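Local structure of 6-carboxyhexanoate--coa ligase (Bacillus subtilis, 5FLG) at residues Asp108-Glu111 with Lys112-Gln116. The protein is a bacterial enzyme of the 6-carboxyhexanoate–CoA ligase family, modelled with magnesium, pimelic acid and phosphoaminophosphonic acid-adenylate ester. Sequence-based numbering, arbitrary orientation.
Sequences DVIE and KAYEQ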
loop_
_atom_site.group_PDB
_atom_site.type_symbol
_atom_site.label_atom_id
_atom_site.label_comp_id
_atom_site.label_asym_id
_atom_site.label_seq_id
_atom_site.Cartn_x
_atom_site.Cartn_y
_atom_site.Cartn_z
ATOM N N ASP A 108 -10.536 -0.609 -40.460
ATOM C CA ASP A 108 -11.086 0.664 -40.051
ATOM C C ASP A 108 -11.084 0.809 -38.529
ATOM O O ASP A 108 -10.817 1.903 -38.015
ATOM C CB ASP A 108 -12.509 0.832 -40.575
ATOM C CG ASP A 108 -13.406 -0.277 -40.120
ATOM O OD1 ASP A 108 -12.979 -1.441 -40.276
ATOM O OD2 ASP A 108 -14.416 0.005 -39.441
ATOM N N VAL A 109 -11.304 -0.287 -37.800
ATOM C CA VAL A 109 -11.131 -0.255 -36.339
ATOM C C VAL A 109 -9.669 0.013 -35.921
ATOM O O VAL A 109 -9.391 0.830 -35.010
ATOM C CB VAL A 109 -11.608 -1.563 -35.715
ATOM C CG1 VAL A 109 -11.206 -1.632 -34.250
ATOM C CG2 VAL A 109 -13.124 -1.684 -35.883
ATOM N N ILE A 110 -8.741 -0.599 -36.634
ATOM C CA ILE A 110 -7.312 -0.422 -36.342
ATOM C C ILE A 110 -6.951 1.052 -36.544
ATOM O O ILE A 110 -6.287 1.653 -35.704
ATOM C CB ILE A 110 -6.440 -1.307 -37.274
ATOM C CG1 ILE A 110 -6.627 -2.783 -36.927
ATOM C CG2 ILE A 110 -4.944 -0.955 -37.142
ATOM C CD1 ILE A 110 -6.033 -3.740 -37.953
ATOM N N GLU A 111 -7.404 1.649 -37.646
ATOM C CA GLU A 111 -7.031 3.034 -37.949
ATOM C C GLU A 111 -7.634 3.979 -36.916
ATOM O O GLU A 111 -7.003 4.942 -36.457
ATOM C CB GLU A 111 -7.460 3.436 -39.353
ATOM C CG GLU A 111 -6.615 2.847 -40.471
ATOM C CD GLU A 111 -7.371 2.748 -41.795
ATOM O OE1 GLU A 111 -8.546 3.184 -41.879
ATOM O OE2 GLU A 111 -6.813 2.181 -42.751
ATOM N N LYS A 112 -8.866 3.707 -36.528
ATOM C CA LYS A 112 -9.518 4.578 -35.567
ATOM C C LYS A 112 -8.739 4.526 -34.253
ATOM O O LYS A 112 -8.655 5.533 -33.532
ATOM C CB LYS A 112 -10.966 4.179 -35.334
ATOM C CG LYS A 112 -11.919 4.511 -36.490
ATOM C CD LYS A 112 -13.273 3.848 -36.279
ATOM C CE LYS A 112 -14.231 4.155 -37.425
ATOM N NZ LYS A 112 -15.590 3.618 -37.115
ATOM N N ALA A 113 -8.291 3.331 -33.879
ATOM C CA ALA A 113 -7.606 3.180 -32.613
ATOM C C ALA A 113 -6.271 3.908 -32.680
ATOM O O ALA A 113 -5.890 4.604 -31.740
ATOM C CB ALA A 113 -7.400 1.716 -32.284
ATOM N N TYR A 114 -5.586 3.789 -33.811
ATOM C CA TYR A 114 -4.271 4.445 -33.970
ATOM C C TYR A 114 -4.327 5.957 -33.921
ATOM O O TYR A 114 -3.455 6.578 -33.320
ATOM C CB TYR A 114 -3.560 4.028 -35.246
ATOM C CG TYR A 114 -2.563 2.924 -35.005
ATOM C CD1 TYR A 114 -2.990 1.603 -34.924
ATOM C CD2 TYR A 114 -1.222 3.205 -34.727
ATOM C CE1 TYR A 114 -2.117 0.584 -34.639
ATOM C CE2 TYR A 114 -0.314 2.175 -34.493
ATOM C CZ TYR A 114 -0.780 0.875 -34.402
ATOM O OH TYR A 114 0.036 -0.187 -34.175
ATOM N N GLU A 115 -5.433 6.532 -34.380
ATOM C CA GLU A 115 -5.686 7.955 -34.180
ATOM C C GLU A 115 -5.794 8.358 -32.718
ATOM O O GLU A 115 -5.524 9.491 -32.386
ATOM C CB GLU A 115 -6.948 8.398 -34.931
ATOM C CG GLU A 115 -6.760 8.333 -36.438
ATOM C CD GLU A 115 -7.999 8.751 -37.212
ATOM O OE1 GLU A 115 -8.950 9.226 -36.576
ATOM O OE2 GLU A 115 -7.986 8.624 -38.451
ATOM N N GLN A 116 -6.218 7.450 -31.858
ATOM C CA GLN A 116 -6.476 7.785 -30.469
ATOM C C GLN A 116 -5.336 7.411 -29.519
ATOM O O GLN A 116 -5.218 7.951 -28.431
ATOM C CB GLN A 116 -7.796 7.161 -30.047
ATOM C CG GLN A 116 -8.960 7.929 -30.660
ATOM C CD GLN A 116 -10.263 7.168 -30.660
ATOM O OE1 GLN A 116 -10.877 6.974 -29.613
ATOM N NE2 GLN A 116 -10.638 6.649 -31.816
#
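Asp108 O accepts the backbone N of Lys112 at 3.0 Å, the first of four i to i+4 bonds joining 108-111 to 112-116. The lysine side chain leaves with CG beside its own backbone N (chi1 -73°) and then stays extended, so its methylenes run past the same carbonyl, CG lying 3.2 Å from Asp108 O. NZ ends 4.5 Å from Asp108 OD2, too far for a salt bridge, probably leaving a weak electrostatic attraction. The other carboxylate oxygen, OD1, is bonded to Ser106 OG, just ahead of helix 107-116. One residue on, Val109 O takes the N-H of Ala113, and the alanine methyl tucks against that carbonyl, CB to O 3.5 Å.

Ile110 and Tyr114 give the turn its apolar contact. Ile110 O accepts Tyr114 N at 2.9 Å with an N-H...O angle of 158°, and the same oxygen lies in plane at the edge of the phenol ring, by CD1. The two side chains point the same way, side by side; with CG2 anti to the backbone N, Ile110 brings that methyl to 3.9 Å from Tyr114 CD1. Glu111 closes the series: its O receives Glu115 N, and Glu115 CG passes 3.4 Å from that oxygen. The two carboxylates themselves remain well separated.

The four bonds are those of an alpha-helix with one exposed side and two buried directions. Asp108, Glu111, Lys112 and Glu115 lie on the exposed side. Ile110 and Tyr114 face helix 89-102, where Ile110 packs on Leu100, Arg97 makes a cation-pi contact with the Tyr114 ring, and Gln93 OE1 is hydrogen-bonded to its hydroxyl. Val109 and Ala113 press on Phe129 of strand 127-130 and Phe231 of strand 227-232, seating helix 107-116 against the mixed sheet.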